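Local coordinates for putative nisin-resistance protein (Streptococcus agalactiae 515, PDB 4Y68), which probably cleaves the lantibiotic nisin as an S41-family peptidase, a lipoprotein that would protect the bacterium from this antimicrobial peptide, at residues A[37-40]-A[41-45]; A[112-115]-A[116-120]; A[192-196]-A[197-201]; A[204-207]-A[208-212]; A[281-285]-A[286-290]. All coordinates share one frame; numbering follows the deposited sequence.

Interaction 1. Residues A[37-40]-A[41-45]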
# COMPACT_ATOMS: atom_id res chain seq x y z
N ARG A 37 -10.92 -5.18 -23.99
CA ARG A 37 -11.33 -6.53 -23.62
C ARG A 37 -10.26 -7.23 -22.75
O ARG A 37 -10.59 -8.04 -21.88
CB ARG A 37 -11.64 -7.35 -24.87
CG ARG A 37 -12.94 -6.94 -25.54
CD ARG A 37 -13.20 -7.74 -26.80
NE ARG A 37 -13.60 -9.11 -26.51
CZ ARG A 37 -14.87 -9.49 -26.34
NH1 ARG A 37 -15.85 -8.59 -26.41
NH2 ARG A 37 -15.15 -10.76 -26.10
N VAL A 38 -9.00 -6.87 -22.98
CA VAL A 38 -7.90 -7.36 -22.16
C VAL A 38 -8.10 -6.95 -20.70
O VAL A 38 -7.85 -7.73 -19.79
CB VAL A 38 -6.53 -6.82 -22.65
CG1 VAL A 38 -5.49 -6.87 -21.52
CG2 VAL A 38 -6.07 -7.61 -23.86
N ILE A 39 -8.55 -5.72 -20.48
CA ILE A 39 -8.79 -5.26 -19.12
C ILE A 39 -9.96 -6.01 -18.47
O ILE A 39 -9.91 -6.37 -17.31
CB ILE A 39 -9.05 -3.75 -19.06
CG1 ILE A 39 -7.82 -2.98 -19.59
CG2 ILE A 39 -9.42 -3.33 -17.61
CD1 ILE A 39 -8.11 -1.50 -19.92
N LEU A 40 -11.01 -6.26 -19.25
CA LEU A 40 -12.17 -6.98 -18.73
C LEU A 40 -11.79 -8.42 -18.35
O LEU A 40 -12.21 -8.91 -17.29
CB LEU A 40 -13.32 -6.95 -19.76
CG LEU A 40 -13.90 -5.55 -20.04
CD1 LEU A 40 -14.95 -5.60 -21.15
CD2 LEU A 40 -14.51 -4.90 -18.77
N ASP A 41 -10.98 -9.08 -19.17
CA ASP A 41 -10.51 -10.42 -18.83
C ASP A 41 -9.77 -10.45 -17.47
O ASP A 41 -10.04 -11.31 -16.63
CB ASP A 41 -9.58 -10.96 -19.93
CG ASP A 41 -10.33 -11.35 -21.20
OD1 ASP A 41 -11.53 -11.68 -21.15
OD2 ASP A 41 -9.70 -11.35 -22.27
N ARG A 42 -8.85 -9.51 -17.26
CA ARG A 42 -8.08 -9.45 -16.01
C ARG A 42 -8.99 -9.21 -14.83
O ARG A 42 -8.86 -9.85 -13.79
CB ARG A 42 -7.04 -8.33 -16.04
CG ARG A 42 -5.84 -8.63 -16.83
CD ARG A 42 -4.91 -9.61 -16.12
NE ARG A 42 -3.73 -9.80 -16.95
CZ ARG A 42 -2.97 -10.89 -16.96
NH1 ARG A 42 -3.27 -11.91 -16.16
NH2 ARG A 42 -1.93 -10.95 -17.77
N VAL A 43 -9.89 -8.25 -15.00
CA VAL A 43 -10.82 -7.91 -13.94
C VAL A 43 -11.62 -9.14 -13.56
O VAL A 43 -11.72 -9.48 -12.38
CB VAL A 43 -11.75 -6.77 -14.35
CG1 VAL A 43 -12.87 -6.60 -13.32
CG2 VAL A 43 -10.95 -5.49 -14.50
N GLU A 44 -12.15 -9.84 -14.57
CA GLU A 44 -12.90 -11.06 -14.30
C GLU A 44 -12.00 -12.13 -13.65
O GLU A 44 -12.42 -12.86 -12.74
CB GLU A 44 -13.56 -11.60 -15.58
CG GLU A 44 -14.28 -12.92 -15.34
CD GLU A 44 -15.54 -13.16 -16.20
OE1 GLU A 44 -16.13 -12.21 -16.79
OE2 GLU A 44 -15.95 -14.33 -16.26
N GLN A 45 -10.75 -12.22 -14.09
CA GLN A 45 -9.87 -13.30 -13.62
C GLN A 45 -9.47 -13.14 -12.13
O GLN A 45 -9.30 -14.14 -11.43
CB GLN A 45 -8.61 -13.39 -14.51
CG GLN A 45 -7.52 -14.39 -14.01
CD GLN A 45 -6.19 -14.34 -14.81
OE1 GLN A 45 -5.50 -13.32 -14.85
NE2 GLN A 45 -5.84 -15.47 -15.43

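Interaction 2. Residues A[112-115]-A[116-120]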
# COMPACT_ATOMS: atom_id res chain seq x y z
N ARG A 112 12.55 14.48 13.47
CA ARG A 112 12.96 15.55 14.38
C ARG A 112 13.10 14.98 15.78
O ARG A 112 12.22 14.25 16.24
CB ARG A 112 11.96 16.70 14.40
CG ARG A 112 11.72 17.35 13.06
CD ARG A 112 12.92 18.15 12.58
NE ARG A 112 12.55 18.96 11.42
CZ ARG A 112 12.66 18.55 10.16
NH1 ARG A 112 13.17 17.36 9.88
NH2 ARG A 112 12.29 19.35 9.17
N ARG A 113 14.18 15.30 16.47
CA ARG A 113 14.28 14.91 17.87
C ARG A 113 13.33 15.76 18.72
O ARG A 113 13.39 16.98 18.69
CB ARG A 113 15.71 15.06 18.37
CG ARG A 113 15.86 14.63 19.81
CD ARG A 113 17.30 14.55 20.22
NE ARG A 113 18.04 13.55 19.48
CZ ARG A 113 18.06 12.25 19.78
NH1 ARG A 113 17.37 11.76 20.80
NH2 ARG A 113 18.78 11.43 19.04
N LEU A 114 12.43 15.10 19.44
CA LEU A 114 11.52 15.78 20.37
C LEU A 114 12.20 16.08 21.70
O LEU A 114 12.02 17.14 22.28
CB LEU A 114 10.26 14.94 20.61
CG LEU A 114 8.99 15.40 19.88
CD1 LEU A 114 9.34 15.98 18.54
CD2 LEU A 114 8.00 14.25 19.72
N ASN A 115 12.95 15.11 22.19
CA ASN A 115 13.80 15.32 23.36
C ASN A 115 14.84 14.23 23.33
O ASN A 115 14.96 13.51 22.35
CB ASN A 115 12.98 15.32 24.66
CG ASN A 115 12.30 13.99 24.95
OD1 ASN A 115 12.78 12.91 24.58
ND2 ASN A 115 11.18 14.07 25.66
N GLU A 116 15.60 14.09 24.40
CA GLU A 116 16.72 13.16 24.36
C GLU A 116 16.26 11.70 24.18
O GLU A 116 17.06 10.83 23.82
CB GLU A 116 17.58 13.29 25.62
CG GLU A 116 17.68 14.72 26.16
CD GLU A 116 16.47 15.10 27.01
OE1 GLU A 116 16.16 16.31 27.12
OE2 GLU A 116 15.83 14.19 27.57
N ASP A 117 14.98 11.42 24.42
CA ASP A 117 14.52 10.03 24.40
C ASP A 117 13.57 9.68 23.25
O ASP A 117 13.40 8.50 22.93
CB ASP A 117 13.84 9.68 25.72
CG ASP A 117 14.83 9.63 26.87
OD1 ASP A 117 16.02 9.39 26.58
OD2 ASP A 117 14.43 9.82 28.04
N ILE A 118 12.97 10.70 22.63
CA ILE A 118 11.94 10.48 21.63
C ILE A 118 12.26 11.10 20.26
O ILE A 118 12.53 12.30 20.17
CB ILE A 118 10.60 11.05 22.12
CG1 ILE A 118 10.17 10.38 23.42
CG2 ILE A 118 9.53 10.92 21.03
CD1 ILE A 118 8.78 10.81 23.89
N LEU A 119 12.24 10.28 19.21
CA LEU A 119 12.34 10.76 17.83
C LEU A 119 10.96 10.75 17.18
O LEU A 119 10.18 9.81 17.38
CB LEU A 119 13.30 9.91 17.00
CG LEU A 119 14.75 9.72 17.46
CD1 LEU A 119 15.58 9.07 16.35
CD2 LEU A 119 15.36 11.04 17.89
N LEU A 120 10.66 11.78 16.42
CA LEU A 120 9.43 11.84 15.63
C LEU A 120 9.76 11.52 14.17
O LEU A 120 10.43 12.31 13.51
CB LEU A 120 8.76 13.21 15.75
CG LEU A 120 7.61 13.50 14.76
CD1 LEU A 120 6.52 12.43 14.80
CD2 LEU A 120 7.00 14.86 15.01

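Interaction 3. Residues A[192-196]-A[197-201]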
# COMPACT_ATOMS: atom_id res chain seq x y z
N LYS A 192 -3.00 -16.38 1.61
CA LYS A 192 -1.55 -16.21 1.58
C LYS A 192 -1.09 -15.27 2.69
O LYS A 192 -1.89 -14.70 3.44
CB LYS A 192 -1.10 -15.70 0.21
CG LYS A 192 -1.31 -16.69 -0.92
CD LYS A 192 -0.83 -16.11 -2.26
CE LYS A 192 -0.80 -17.18 -3.37
NZ LYS A 192 -0.04 -16.72 -4.61
N THR A 193 0.21 -15.12 2.80
CA THR A 193 0.77 -14.38 3.91
C THR A 193 1.87 -13.47 3.39
O THR A 193 2.67 -13.91 2.59
CB THR A 193 1.31 -15.33 5.00
OG1 THR A 193 0.21 -15.93 5.69
CG2 THR A 193 2.17 -14.57 6.00
N ILE A 194 1.88 -12.21 3.80
CA ILE A 194 3.07 -11.38 3.58
C ILE A 194 3.95 -11.43 4.84
O ILE A 194 3.53 -11.02 5.92
CB ILE A 194 2.70 -9.93 3.24
CG1 ILE A 194 1.88 -9.86 1.94
CG2 ILE A 194 3.95 -9.05 3.18
CD1 ILE A 194 2.59 -10.46 0.72
N THR A 195 5.15 -11.99 4.71
CA THR A 195 6.11 -12.09 5.80
C THR A 195 7.28 -11.18 5.47
O THR A 195 7.38 -10.70 4.34
CB THR A 195 6.69 -13.53 6.02
OG1 THR A 195 7.49 -13.91 4.89
CG2 THR A 195 5.58 -14.55 6.19
N MET A 196 8.17 -10.99 6.42
CA MET A 196 9.33 -10.17 6.17
C MET A 196 10.19 -10.78 5.06
O MET A 196 10.78 -10.05 4.29
CB MET A 196 10.13 -9.97 7.47
CG MET A 196 11.24 -8.92 7.38
SD MET A 196 10.73 -7.29 6.79
CE MET A 196 9.84 -6.66 8.19
N LYS A 197 10.20 -12.11 4.92
CA LYS A 197 10.88 -12.77 3.78
C LYS A 197 10.34 -12.42 2.38
O LYS A 197 11.10 -12.27 1.43
CB LYS A 197 10.83 -14.28 3.95
CG LYS A 197 11.40 -14.77 5.26
CD LYS A 197 10.70 -16.05 5.74
CE LYS A 197 11.30 -17.33 5.16
NZ LYS A 197 11.13 -17.50 3.68
N ASN A 198 9.03 -12.32 2.23
CA ASN A 198 8.49 -11.87 0.94
C ASN A 198 8.88 -10.42 0.57
O ASN A 198 8.51 -9.94 -0.50
CB ASN A 198 6.96 -11.97 0.92
CG ASN A 198 6.44 -13.32 1.34
OD1 ASN A 198 5.49 -13.39 2.13
ND2 ASN A 198 7.05 -14.40 0.85
N ILE A 199 9.59 -9.73 1.47
CA ILE A 199 9.98 -8.34 1.21
C ILE A 199 11.38 -8.34 0.63
O ILE A 199 12.30 -8.85 1.25
CB ILE A 199 9.97 -7.48 2.50
CG1 ILE A 199 8.64 -7.63 3.24
CG2 ILE A 199 10.25 -6.01 2.16
CD1 ILE A 199 7.49 -6.93 2.55
N PRO A 200 11.55 -7.79 -0.58
CA PRO A 200 12.86 -7.82 -1.24
C PRO A 200 13.91 -6.94 -0.56
O PRO A 200 14.32 -5.95 -1.14
CB PRO A 200 12.56 -7.29 -2.64
CG PRO A 200 11.14 -7.62 -2.86
CD PRO A 200 10.49 -7.41 -1.52
N LEU A 201 14.32 -7.30 0.65
CA LEU A 201 15.31 -6.51 1.38
C LEU A 201 16.65 -6.47 0.65
O LEU A 201 17.33 -5.44 0.65
CB LEU A 201 15.50 -7.07 2.79
CG LEU A 201 14.32 -7.01 3.75
CD1 LEU A 201 14.77 -7.40 5.11
CD2 LEU A 201 13.68 -5.63 3.78

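Interaction 4. Residues A[204-207]-A[208-212]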
# COMPACT_ATOMS: atom_id res chain seq x y z
N LEU A 204 17.24 -3.56 -1.37
CA LEU A 204 17.49 -2.33 -0.64
C LEU A 204 18.88 -2.33 0.01
O LEU A 204 19.24 -1.39 0.72
CB LEU A 204 16.42 -2.14 0.44
CG LEU A 204 14.97 -2.37 0.02
CD1 LEU A 204 14.01 -2.22 1.20
CD2 LEU A 204 14.59 -1.44 -1.11
N LYS A 205 19.63 -3.41 -0.23
CA LYS A 205 20.89 -3.70 0.47
C LYS A 205 20.75 -3.53 1.97
O LYS A 205 21.57 -2.88 2.61
CB LYS A 205 22.04 -2.81 -0.06
CG LYS A 205 22.09 -2.70 -1.59
CD LYS A 205 23.51 -2.37 -2.07
CE LYS A 205 23.53 -2.03 -3.56
NZ LYS A 205 24.88 -1.55 -4.02
N ILE A 206 19.68 -4.09 2.52
CA ILE A 206 19.47 -4.14 3.95
C ILE A 206 19.58 -5.59 4.40
O ILE A 206 19.09 -6.49 3.72
CB ILE A 206 18.11 -3.57 4.35
CG1 ILE A 206 18.04 -2.07 4.09
CG2 ILE A 206 17.82 -3.87 5.82
CD1 ILE A 206 16.78 -1.42 4.62
N SER A 207 20.22 -5.82 5.54
CA SER A 207 20.53 -7.18 5.95
C SER A 207 19.48 -7.77 6.86
O SER A 207 19.03 -7.13 7.83
CB SER A 207 21.88 -7.25 6.67
OG SER A 207 22.04 -8.53 7.27
N ARG A 208 19.12 -9.01 6.58
CA ARG A 208 18.10 -9.68 7.37
C ARG A 208 18.54 -9.80 8.84
O ARG A 208 17.71 -9.99 9.72
CB ARG A 208 17.78 -11.03 6.74
CG ARG A 208 17.40 -10.87 5.27
CD ARG A 208 16.50 -11.98 4.72
NE ARG A 208 15.94 -11.59 3.41
CZ ARG A 208 14.70 -11.12 3.25
NH1 ARG A 208 13.90 -11.01 4.30
NH2 ARG A 208 14.27 -10.77 2.04
N LYS A 209 19.83 -9.61 9.11
CA LYS A 209 20.30 -9.70 10.49
C LYS A 209 19.86 -8.49 11.31
O LYS A 209 19.97 -8.50 12.55
CB LYS A 209 21.82 -9.85 10.55
CG LYS A 209 22.34 -11.23 10.10
CD LYS A 209 21.95 -12.33 11.10
CE LYS A 209 22.19 -13.75 10.55
NZ LYS A 209 23.63 -14.13 10.44
N THR A 210 19.35 -7.45 10.64
CA THR A 210 18.91 -6.26 11.37
C THR A 210 17.42 -6.30 11.69
O THR A 210 16.94 -5.51 12.52
CB THR A 210 19.22 -4.97 10.60
OG1 THR A 210 18.49 -4.93 9.37
CG2 THR A 210 20.71 -4.88 10.28
N ILE A 211 16.69 -7.23 11.07
CA ILE A 211 15.25 -7.37 11.32
C ILE A 211 14.93 -7.57 12.78
O ILE A 211 15.48 -8.47 13.41
CB ILE A 211 14.65 -8.55 10.56
CG1 ILE A 211 14.84 -8.39 9.05
CG2 ILE A 211 13.20 -8.72 10.94
CD1 ILE A 211 14.49 -9.63 8.23
N ASN A 212 14.04 -6.73 13.31
CA ASN A 212 13.52 -6.89 14.67
C ASN A 212 14.57 -6.71 15.78
O ASN A 212 14.47 -7.29 16.85
CB ASN A 212 12.86 -8.26 14.80
CG ASN A 212 11.98 -8.37 16.02
OD1 ASN A 212 11.51 -7.36 16.57
ND2 ASN A 212 11.76 -9.60 16.47

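Interaction 5. Residues A[281-285]-A[286-290]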
# COMPACT_ATOMS: atom_id res chain seq x y z
N TYR A 281 -8.21 -10.15 12.88
CA TYR A 281 -9.24 -9.19 12.45
C TYR A 281 -9.30 -9.04 10.94
O TYR A 281 -8.27 -8.96 10.29
CB TYR A 281 -8.99 -7.82 13.06
CG TYR A 281 -9.19 -7.77 14.55
CD1 TYR A 281 -10.46 -7.58 15.09
CD2 TYR A 281 -8.12 -7.88 15.42
CE1 TYR A 281 -10.65 -7.53 16.46
CE2 TYR A 281 -8.30 -7.83 16.79
CZ TYR A 281 -9.56 -7.65 17.30
OH TYR A 281 -9.74 -7.60 18.66
N LYS A 282 -10.50 -9.00 10.38
CA LYS A 282 -10.65 -8.92 8.92
C LYS A 282 -10.88 -7.49 8.42
O LYS A 282 -11.53 -6.69 9.08
CB LYS A 282 -11.78 -9.82 8.45
CG LYS A 282 -11.54 -11.29 8.74
CD LYS A 282 -12.66 -12.16 8.14
CE LYS A 282 -12.63 -13.58 8.72
NZ LYS A 282 -13.54 -14.54 7.99
N TYR A 283 -10.32 -7.18 7.26
CA TYR A 283 -10.47 -5.86 6.66
C TYR A 283 -10.84 -6.05 5.21
O TYR A 283 -10.30 -6.93 4.53
CB TYR A 283 -9.18 -5.02 6.78
CG TYR A 283 -8.67 -4.89 8.22
CD1 TYR A 283 -8.96 -3.78 8.99
CD2 TYR A 283 -7.96 -5.91 8.80
CE1 TYR A 283 -8.53 -3.68 10.29
CE2 TYR A 283 -7.52 -5.82 10.09
CZ TYR A 283 -7.80 -4.71 10.83
OH TYR A 283 -7.34 -4.63 12.12
N GLU A 284 -11.77 -5.24 4.73
CA GLU A 284 -12.12 -5.25 3.32
C GLU A 284 -12.48 -3.83 2.91
O GLU A 284 -13.64 -3.48 2.80
CB GLU A 284 -13.28 -6.21 3.05
CG GLU A 284 -13.54 -6.48 1.59
CD GLU A 284 -14.62 -7.54 1.36
OE1 GLU A 284 -14.95 -8.30 2.29
OE2 GLU A 284 -15.15 -7.60 0.22
N ASN A 285 -11.45 -3.01 2.69
CA ASN A 285 -11.66 -1.61 2.38
C ASN A 285 -12.41 -0.99 3.54
O ASN A 285 -13.40 -0.27 3.36
CB ASN A 285 -12.39 -1.44 1.05
CG ASN A 285 -11.49 -1.78 -0.13
OD1 ASN A 285 -10.27 -1.66 -0.03
ND2 ASN A 285 -12.09 -2.19 -1.25
N THR A 286 -11.94 -1.31 4.73
CA THR A 286 -12.51 -0.80 5.96
C THR A 286 -11.45 -0.07 6.79
O THR A 286 -10.31 -0.52 6.90
CB THR A 286 -13.12 -1.93 6.80
OG1 THR A 286 -12.07 -2.77 7.25
CG2 THR A 286 -14.07 -2.76 5.97
N PRO A 287 -11.84 1.07 7.37
CA PRO A 287 -10.89 1.89 8.12
C PRO A 287 -10.29 1.16 9.32
O PRO A 287 -10.92 0.29 9.93
CB PRO A 287 -11.74 3.09 8.56
CG PRO A 287 -12.80 3.20 7.49
CD PRO A 287 -13.13 1.75 7.17
N ILE A 288 -9.06 1.50 9.66
CA ILE A 288 -8.43 0.96 10.84
C ILE A 288 -8.58 1.96 12.00
O ILE A 288 -8.22 3.13 11.88
CB ILE A 288 -6.95 0.64 10.58
CG1 ILE A 288 -6.84 -0.28 9.36
CG2 ILE A 288 -6.32 -0.01 11.81
CD1 ILE A 288 -5.41 -0.39 8.82
N LEU A 289 -9.13 1.50 13.11
CA LEU A 289 -9.24 2.31 14.32
C LEU A 289 -7.92 2.33 15.08
O LEU A 289 -7.39 1.28 15.41
CB LEU A 289 -10.33 1.77 15.26
CG LEU A 289 -11.79 2.13 15.00
CD1 LEU A 289 -12.16 3.37 15.81
CD2 LEU A 289 -12.00 2.37 13.52
N PRO A 290 -7.38 3.51 15.37
CA PRO A 290 -6.22 3.54 16.26
C PRO A 290 -6.65 3.15 17.66
O PRO A 290 -7.84 3.20 17.92
CB PRO A 290 -5.75 5.00 16.20
CG PRO A 290 -6.94 5.76 15.78
CD PRO A 290 -7.72 4.85 14.86

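Interaction 1. Residues A[37-40]-A[41-45]
Four backbone bonds tie residues 37-40 to 41-45, each amide reaching the carbonyl four residues earlier. Asp41 N to Arg37 O and Glu44 N to Leu40 O both measure 2.9 Å, Val43 N to Ile39 O is 3.0 Å, and Arg42 N to Val38 O is the longest at 3.3 Å. The next polar link lies between side chains: Arg42 NH1 donates to Gln45 OE1 at 2.9 Å. The nitrogen lies in the plane of the Gln45 amide carbonyl, while the oxygen sits 18° out of the guanidinium plane, and the N-H...O angle of 133° marks the bond as bent. A turn at the second torsion of Arg42 (chi2 -75°) swings its chain along the helix surface to this partner. Asp41 and Glu44, a little under one turn apart, direct their carboxylates away from this pair, and both form salt bridges with Arg59; Glu44 OE1 also accepts from Trp55 NE1. The unbroken i to i+4 spacing is that of an alpha-helix, here the interior of helix 32-46. One flank of it is apolar. Ile39 CG2 approaches Val43 CG2 obliquely at 4.1 Å, one turn on, and the same Val43 CG2 presses to 3.1 Å from Ile39 O, a tight spot beside the backbone bond. Leu40 and Ile39 point off this helix onto Val79 of helix 72-87, with Val83 also against Ile39 and Ala82 against Leu40. Val43 leans on Trp55 of helix 55-66, and Leu268 of strand 267-276 meets both Ile39 and Arg42.

Interaction 2. Residues A[112-115]-A[116-120]
Backbone bonds pair Arg112 with Leu120 in both directions, as expected of an antiparallel hydrogen-bonded pair: Arg112 N to Leu120 O is 3.0 Å and Leu120 N to Arg112 O 2.9 Å. Arg113 and Leu119 form the adjoining non-hydrogen-bonded pair, and Leu114 N to Ile118 O, 2.9 Å, closes the hairpin toward its loop. Side-chain to backbone bonds shape that loop. Asn115 OD1 accepts from Asp117 N at 2.7 Å, which defines an Asx turn, and from Ile118 N at 3.0 Å; the two donors arrive from opposite faces of the amide plane. With chi1 at 64°, CG of Asn115 lies between its own N and carbonyl carbon, and the oxygen is thereby folded back over the following amides. Side-chain packing divides between the two sides of the hairpin. Leu119 CD2 sits over the centre of one face of the Arg113 guanidinium, 3.5 Å from CZ, while Arg113 NH2 bonds Ser149 O. The other side is apolar: Leu114 CD2 meets Ile118 CG2 at 3.9 Å, and Leu114 CD1 rests near Leu120 CB. Strand 110-113 is one of the two outermost strands of the mixed sheet within this chain; strand 118-122 lies between it and strand 152-156, whose Ile154 touches Leu114, Ile118 and Leu120, and helix 297-308 packs against the same three side chains.

Interaction 3. Residues A[192-196]-A[197-201]
Asn198 OD1 takes the amide N-H of Thr195 at 3.0 Å along a nearly straight line, 166° at the hydrogen, although Thr195 N stands well above the plane of the Asn198 carbonyl. Thr195 OG1 lies 3.4 Å from the same OD1, at best a weak second bond whose proton is not settled. Asn198 reaches back because its CG lies beside its own backbone N (chi1 -51°). The chain makes a tight detour here and then resumes much the same course: Ile199 N donates to Met196 O at 3.1 Å, and the backbone angles of Lys197 and Asn198 fit a type I beta turn at the end of strand 191-195. An inverse gamma turn follows, centred on Pro200, with Leu201 N bonded to Ile199 O. Apolar groups gather round Ile199. The side chains of Ile199 and Ile194 cross at about a right angle, CD1 of the first 4.2 Å from CG2 of the second, and Met196 SD comes obliquely to Ile199 CG1 at 4.1 Å. Bends at its second and third torsions curl Met196 so that the sulfur also lies 4.4 Å from Leu201 CD1. Strand 180-185 runs antiparallel beside this strand, its Phe182 and Tyr184 touching Ile194, while Ile169 of helix 165-171 packs against both Met196 and Ile199.

Interaction 4. Residues A[204-207]-A[208-212]
Thr210 lays its OG1 against the CG2 methyl of Ile206, 3.8 Å away, the two side chains crossing at about a right angle. The stretch is a type I beta turn, Ser207 to Thr210, combined with an ST turn at its first residue, in the long connection between strands 191-195 and 218-222. Ser207 O is held twice by Thr210. The amide Thr210 N approaches it at 2.8 Å from 44° above the carbonyl plane, whereas the hydroxyl Thr210 OG1 donates at 2.7 Å within that plane. The double grip depends on Thr210 having OG1 between its backbone N and carbonyl carbon (chi1 64°), which brings the hydroxyl alongside its own amide. The ST turn is set by Ser207 OG, which accepts from Lys209 N at 3.1 Å. A second turn overlaps the first, Ile211 N bonding Arg208 O at 3.2 Å. Arg208 directs its extended chain away from the turn: NE forms a salt bridge with Glu202, and its terminal nitrogens bond Ile199 O and Met196 O. Gln142 of helix 131-147 packs on both Ile206 and Thr210. Beside the ST turn, Lys209 CB stands 3.5 Å from Ser207 OG.

Interaction 5. Residues A[281-285]-A[286-290]
Tyr283 supplies the tight side of this contact, its CD1/CE1 flank meeting Thr286 and then Ile288, from opposite sides of the ring plane, where the chain leaves strand 282-283, the second strand of a beta hairpin with strand 267-276. Between the two segments no hydrogen bond forms, and the geometry is one of van der Waals packing round a bend. Asn285 makes the bend: its phi of 59° puts it in the left-handed helical region, and Thr286 is turned back toward the strand. There Thr286 OG1 lies 3.5 Å from Tyr283 CA and 3.7 Å from ring atom CD1, approaching the ring obliquely. Farther along the ring, the Ile288 side chain crosses that of Tyr283 at about a right angle, with Ile288 CG1 3.9 Å from Tyr283 CE1. Leu235 of helix 229-235 packs on both of these side chains, and Tyr283 OH is bonded to Asp277, so the buried ring is fixed at its polar end too. On the loose side, Pro287 and Lys282 are exposed and hardly touch across the bend. Glu284 OE2 and Asn285 OD1 are engaged elsewhere, by Tyr49 OH and Thr255 OG1. At the bend itself the methyl CG2 of Thr286 is set 3.3 Å from Glu284 O.

In the fold
The five contacts follow one another along the chain, from helix 32-46 to the approach to strand 292-293. Interactions 1 and 2 lie on opposite sides of the chain's centre, their own centres about 49 Å apart. Interaction 2 opens the mixed sheet at strands 110-113 and 118-122. Interactions 3 and 5 both reach the antiparallel sheet, through strands 191-195 and 282-283, with centres about 21 Å apart. Interactions 3 and 4 alone touch, joined by the Arg208 guanidinium and by the packing of Met196 CG on Ile211 CD1; the connection from strand 191-195 to 218-222 thus folds upon itself. Both, with interaction 5, fall within the S41 peptidase region.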